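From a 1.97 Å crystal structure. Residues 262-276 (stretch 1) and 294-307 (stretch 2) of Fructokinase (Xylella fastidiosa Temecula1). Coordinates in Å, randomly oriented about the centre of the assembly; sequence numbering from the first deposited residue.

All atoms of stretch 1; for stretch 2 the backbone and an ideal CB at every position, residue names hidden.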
# COMPACT_ATOMS: atom_id res chain seq x y z
N ASP B 262 0.78 -23.05 -6.24
CA ASP B 262 0.17 -22.61 -7.49
C ASP B 262 0.78 -23.19 -8.75
O ASP B 262 0.07 -23.40 -9.73
CB ASP B 262 0.17 -21.09 -7.56
CG ASP B 262 -0.52 -20.45 -6.37
OD1 ASP B 262 -1.50 -21.03 -5.85
OD2 ASP B 262 -0.08 -19.37 -5.95
N ALA B 263 2.08 -23.46 -8.75
CA ALA B 263 2.73 -24.02 -9.93
C ALA B 263 2.22 -25.45 -10.14
O ALA B 263 1.93 -25.85 -11.26
CB ALA B 263 4.25 -24.00 -9.77
N PHE B 264 2.13 -26.19 -9.04
CA PHE B 264 1.62 -27.57 -9.07
C PHE B 264 0.22 -27.55 -9.71
O PHE B 264 -0.10 -28.37 -10.58
CB PHE B 264 1.53 -28.11 -7.64
CG PHE B 264 0.92 -29.48 -7.54
CD1 PHE B 264 1.73 -30.62 -7.50
CD2 PHE B 264 -0.45 -29.64 -7.50
CE1 PHE B 264 1.17 -31.89 -7.42
CE2 PHE B 264 -1.02 -30.91 -7.42
CZ PHE B 264 -0.21 -32.04 -7.38
N VAL B 265 -0.61 -26.61 -9.27
CA VAL B 265 -1.97 -26.50 -9.79
C VAL B 265 -1.95 -26.17 -11.28
O VAL B 265 -2.70 -26.76 -12.05
CB VAL B 265 -2.76 -25.41 -9.05
CG1 VAL B 265 -4.12 -25.21 -9.71
CG2 VAL B 265 -2.96 -25.84 -7.59
N GLY B 266 -1.09 -25.25 -11.67
CA GLY B 266 -0.98 -24.88 -13.07
C GLY B 266 -0.59 -26.11 -13.87
O GLY B 266 -1.14 -26.37 -14.94
N GLY B 267 0.37 -26.87 -13.36
CA GLY B 267 0.80 -28.07 -14.05
C GLY B 267 -0.35 -29.06 -14.21
O GLY B 267 -0.54 -29.64 -15.28
N MSE B 268 -1.12 -29.24 -13.15
CA MSE B 268 -2.26 -30.15 -13.18
C MSE B 268 -3.35 -29.73 -14.17
O MSE B 268 -3.78 -30.52 -15.00
CB MSE B 268 -2.86 -30.27 -11.77
CG MSE B 268 -4.13 -31.12 -11.70
SE MSE B 268 -4.84 -31.22 -9.89
CE MSE B 268 -5.54 -29.42 -9.75
N LEU B 269 -3.80 -28.48 -14.06
CA LEU B 269 -4.84 -27.99 -14.96
C LEU B 269 -4.36 -27.99 -16.41
O LEU B 269 -5.12 -28.30 -17.32
CB LEU B 269 -5.30 -26.59 -14.54
CG LEU B 269 -5.84 -26.50 -13.10
CD1 LEU B 269 -6.35 -25.08 -12.83
CD2 LEU B 269 -6.97 -27.51 -12.90
N TYR B 270 -3.09 -27.66 -16.62
CA TYR B 270 -2.52 -27.66 -17.97
C TYR B 270 -2.69 -29.06 -18.58
O TYR B 270 -3.12 -29.19 -19.73
CB TYR B 270 -1.03 -27.32 -17.93
CG TYR B 270 -0.30 -27.70 -19.21
CD1 TYR B 270 -0.36 -26.89 -20.35
CD2 TYR B 270 0.39 -28.90 -19.31
CE1 TYR B 270 0.24 -27.28 -21.55
CE2 TYR B 270 1.00 -29.31 -20.50
CZ TYR B 270 0.92 -28.49 -21.61
OH TYR B 270 1.50 -28.92 -22.79
N THR B 271 -2.34 -30.09 -17.82
CA THR B 271 -2.45 -31.46 -18.31
C THR B 271 -3.89 -31.86 -18.57
O THR B 271 -4.18 -32.52 -19.58
CB THR B 271 -1.80 -32.46 -17.34
OG1 THR B 271 -0.44 -32.07 -17.09
CG2 THR B 271 -1.78 -33.85 -17.94
N PHE B 272 -4.80 -31.46 -17.68
CA PHE B 272 -6.22 -31.76 -17.84
C PHE B 272 -6.71 -31.23 -19.19
O PHE B 272 -7.37 -31.93 -19.95
CB PHE B 272 -7.07 -31.07 -16.75
CG PHE B 272 -7.00 -31.72 -15.39
CD1 PHE B 272 -6.34 -32.92 -15.19
CD2 PHE B 272 -7.62 -31.11 -14.31
CE1 PHE B 272 -6.30 -33.51 -13.92
CE2 PHE B 272 -7.59 -31.68 -13.04
CZ PHE B 272 -6.92 -32.88 -12.84
N ALA B 273 -6.39 -29.96 -19.46
CA ALA B 273 -6.82 -29.31 -20.70
C ALA B 273 -6.23 -29.97 -21.94
O ALA B 273 -6.87 -30.00 -22.99
CB ALA B 273 -6.45 -27.84 -20.66
N GLN B 274 -5.01 -30.50 -21.82
CA GLN B 274 -4.37 -31.17 -22.95
C GLN B 274 -4.99 -32.54 -23.22
O GLN B 274 -5.23 -32.92 -24.37
CB GLN B 274 -2.87 -31.36 -22.68
CG GLN B 274 -2.03 -30.08 -22.67
CD GLN B 274 -1.96 -29.39 -24.03
OE1 GLN B 274 -1.71 -30.03 -25.05
NE2 GLN B 274 -2.17 -28.08 -24.04
N GLN B 275 -5.27 -33.28 -22.15
CA GLN B 275 -5.81 -34.64 -22.27
C GLN B 275 -7.32 -34.84 -22.35
O GLN B 275 -7.78 -35.81 -22.95
CB GLN B 275 -5.25 -35.49 -21.13
CG GLN B 275 -3.73 -35.47 -21.05
CD GLN B 275 -3.19 -36.36 -19.95
OE1 GLN B 275 -3.66 -36.31 -18.81
NE2 GLN B 275 -2.20 -37.18 -20.28
N PHE B 276 -8.10 -33.94 -21.75
CA PHE B 276 -9.56 -34.09 -21.77
C PHE B 276 -10.22 -33.50 -23.02
O PHE B 276 -9.92 -32.38 -23.41
CB PHE B 276 -10.18 -33.43 -20.54
CG PHE B 276 -9.69 -33.98 -19.22
CD1 PHE B 276 -9.04 -35.20 -19.14
CD2 PHE B 276 -9.92 -33.27 -18.04
CE1 PHE B 276 -8.63 -35.71 -17.91
CE2 PHE B 276 -9.51 -33.77 -16.81
CZ PHE B 276 -8.86 -34.99 -16.74
N UNK B 294 -0.10 -40.63 -13.14
CA UNK B 294 0.70 -40.09 -14.24
C UNK B 294 0.57 -38.57 -14.34
O UNK B 294 1.57 -37.86 -14.46
CB UNK B 294 0.28 -40.74 -15.56
N UNK B 295 -0.66 -38.08 -14.27
CA UNK B 295 -0.90 -36.65 -14.37
C UNK B 295 -0.39 -35.86 -13.17
O UNK B 295 0.17 -34.78 -13.33
CB UNK B 295 -2.40 -36.40 -14.54
N UNK B 296 -0.59 -36.39 -11.97
CA UNK B 296 -0.12 -35.67 -10.79
C UNK B 296 1.41 -35.69 -10.70
O UNK B 296 2.00 -34.82 -10.07
CB UNK B 296 -0.73 -36.28 -9.52
N UNK B 297 2.05 -36.69 -11.32
CA UNK B 297 3.51 -36.72 -11.31
C UNK B 297 4.00 -35.50 -12.09
O UNK B 297 4.98 -34.85 -11.72
CB UNK B 297 4.05 -38.02 -11.91
N UNK B 298 3.32 -35.21 -13.20
CA UNK B 298 3.66 -34.06 -14.03
C UNK B 298 3.51 -32.78 -13.20
O UNK B 298 4.39 -31.93 -13.18
CB UNK B 298 2.78 -34.01 -15.28
N UNK B 299 2.37 -32.66 -12.53
CA UNK B 299 2.09 -31.49 -11.70
C UNK B 299 3.17 -31.29 -10.64
O UNK B 299 3.62 -30.17 -10.39
CB UNK B 299 0.72 -31.63 -11.03
N UNK B 300 3.60 -32.39 -10.02
CA UNK B 300 4.64 -32.33 -9.00
C UNK B 300 5.96 -31.85 -9.61
O UNK B 300 6.71 -31.09 -8.98
CB UNK B 300 4.82 -33.70 -8.34
N UNK B 301 6.23 -32.28 -10.84
CA UNK B 301 7.46 -31.87 -11.51
C UNK B 301 7.46 -30.37 -11.76
O UNK B 301 8.49 -29.71 -11.61
CB UNK B 301 7.63 -32.63 -12.83
N UNK B 302 6.31 -29.83 -12.15
CA UNK B 302 6.19 -28.39 -12.39
C UNK B 302 6.45 -27.64 -11.08
O UNK B 302 7.20 -26.66 -11.04
CB UNK B 302 4.81 -28.04 -12.95
N UNK B 303 5.82 -28.11 -10.00
CA UNK B 303 5.99 -27.47 -8.71
C UNK B 303 7.43 -27.52 -8.23
O UNK B 303 7.92 -26.58 -7.61
CB UNK B 303 5.07 -28.13 -7.68
N UNK B 304 8.11 -28.62 -8.52
CA UNK B 304 9.50 -28.79 -8.11
C UNK B 304 10.46 -27.87 -8.86
O UNK B 304 11.49 -27.45 -8.32
CB UNK B 304 9.92 -30.25 -8.32
N UNK B 305 10.13 -27.56 -10.11
CA UNK B 305 10.99 -26.71 -10.94
C UNK B 305 10.73 -25.21 -10.78
O UNK B 305 11.61 -24.40 -11.08
CB UNK B 305 10.81 -27.09 -12.41
N UNK B 306 9.53 -24.85 -10.33
CA UNK B 306 9.18 -23.45 -10.15
C UNK B 306 10.12 -22.83 -9.11
O UNK B 306 10.44 -23.45 -8.11
CB UNK B 306 7.72 -23.30 -9.72
N UNK B 307 10.54 -21.59 -9.37
CA UNK B 307 11.44 -20.90 -8.45
C UNK B 307 10.71 -19.79 -7.70
O UNK B 307 10.01 -18.98 -8.30
CB UNK B 307 12.64 -20.32 -9.21

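The two helices run roughly antiparallel, their N-to-C directions 143° apart and their axes approaching to 7.2 Å, a spacing that rations side-chain volume where they meet.

At position 294 the CB points sideways and finds nothing of stretch 1 within 5.5 Å, so almost any residue fits; it is Ser 294.

Position 295 points toward stretch 1, its ideal CB 4.3 Å from Thr 271 CG2 and 4.4 Å from Gln 275 OE1, with the Phe 272 ring beyond. A short side chain, polar on one branch and greasy on another, suits this mixture. Thr 295 combines both characters: OG1 lies 3.1 Å from Gln 275 OE1, while CG2 rests 3.9 Å from Phe 272 CE1.

Position 296 points sideways, with its ideal CB 4.8 Å from Phe 264 CZ. An apolar chain long enough to bend back would be useful, such as leucine, isoleucine or methionine. Leu 296 does this, bringing CD2 to 4.3 Å from Phe 264 CZ and 4.0 Å from SE of Met 268, a selenomethionine.

Position 297 points away and could carry a long polar chain; it is Arg 297.

Position 298 faces the Gly 267 to Thr 271 turn, its ideal CB 4.2 Å from Thr 271 OG1. The absent side chain at Gly 267 leaves space alongside, and Tyr 270 offers a ring, so a flat or large apolar residue is favoured: phenylalanine, perhaps leucine or methionine. Phe 298, with chi1 t, sets its edge to Gly 267 O, CD2 to O being 3.6 Å. Its ring lies nearly parallel to that of Tyr 270, planes at 22°, but the two are slid apart and barely overlap.

Position 299 is tight. Its CA lies 4.3 Å from Gly 267 CA, and its ideal CB sits 3.4 Å from Phe 264 O and 3.7 Å from Met 268 N, which argues for alanine, or glycine. Ala 299 places its CB over one face of the Phe 264 ring, 3.7 Å from the centroid, a CH-pi contact. Its backbone joins in: Ala 299 O is 3.5 Å from Phe 264 CA in a CA-H...O contact.

Position 300 points away overall, yet its ideal CB comes 4.2 Å from Phe 264 CE1; many residues would serve, and Ala 300 touches the ring lightly.

Positions 301 and 304 point away and 305 sideways, none with stretch 1 within 5.5 Å of its ideal CB, so many helix-tolerant residues would do; they are Ala 301, Ala 304 and Leu 305.

Position 302 points toward Gly 267, whose bare CA is 4.2 Å from the ideal CB. A compact branched chain fits. Val 302 sets CG2 3.8 Å from Gly 267 CA, and a CB on that glycine would clash with CG2.

At 303 an ideal CB would have room, 3.5 Å from Phe 264 CB, so alanine is plausible; Gly 303 brings its CA to 4.4 Å from Phe 264 CA.

Position 306, just past the helix, points its CB to 3.5 Å from Ala 263 CB, favouring something small; Ala 306 meets it methyl to methyl.

Position 307 is out of reach, its extended backbone suiting a beta-branched residue: Val 307.

Stretch 2 294-307: STLRFAAAVGALAV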
# COMPACT_ATOMS: atom_id res chain seq x y z
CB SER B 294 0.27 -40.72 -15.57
OG SER B 294 0.89 -40.05 -16.65
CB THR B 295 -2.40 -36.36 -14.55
OG1 THR B 295 -2.79 -36.78 -15.86
CG2 THR B 295 -2.70 -34.87 -14.37
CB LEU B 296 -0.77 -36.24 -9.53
CG LEU B 296 -2.30 -36.09 -9.58
CD1 LEU B 296 -2.91 -36.65 -8.30
CD2 LEU B 296 -2.68 -34.61 -9.76
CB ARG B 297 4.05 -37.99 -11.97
CG ARG B 297 5.56 -37.91 -12.23
CD ARG B 297 6.11 -39.14 -12.96
NE ARG B 297 6.01 -40.34 -12.14
CZ ARG B 297 5.15 -41.33 -12.35
NH1 ARG B 297 4.30 -41.28 -13.37
NH2 ARG B 297 5.14 -42.38 -11.54
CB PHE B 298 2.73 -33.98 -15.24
CG PHE B 298 3.01 -32.84 -16.16
CD1 PHE B 298 3.88 -32.99 -17.24
CD2 PHE B 298 2.42 -31.59 -15.95
CE1 PHE B 298 4.17 -31.92 -18.09
CE2 PHE B 298 2.70 -30.51 -16.80
CZ PHE B 298 3.57 -30.67 -17.87
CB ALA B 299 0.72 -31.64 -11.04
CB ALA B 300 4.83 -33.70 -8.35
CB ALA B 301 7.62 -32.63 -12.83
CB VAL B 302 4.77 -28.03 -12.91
CG1 VAL B 302 4.64 -26.50 -13.06
CG2 VAL B 302 4.51 -28.71 -14.26
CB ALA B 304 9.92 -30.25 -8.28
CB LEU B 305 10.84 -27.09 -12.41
CG LEU B 305 11.46 -28.42 -12.85
CD1 LEU B 305 10.96 -28.79 -14.24
CD2 LEU B 305 12.98 -28.30 -12.83
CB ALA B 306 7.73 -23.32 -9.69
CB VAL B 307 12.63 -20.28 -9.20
CG1 VAL B 307 13.49 -19.46 -8.23
CG2 VAL B 307 13.46 -21.37 -9.86
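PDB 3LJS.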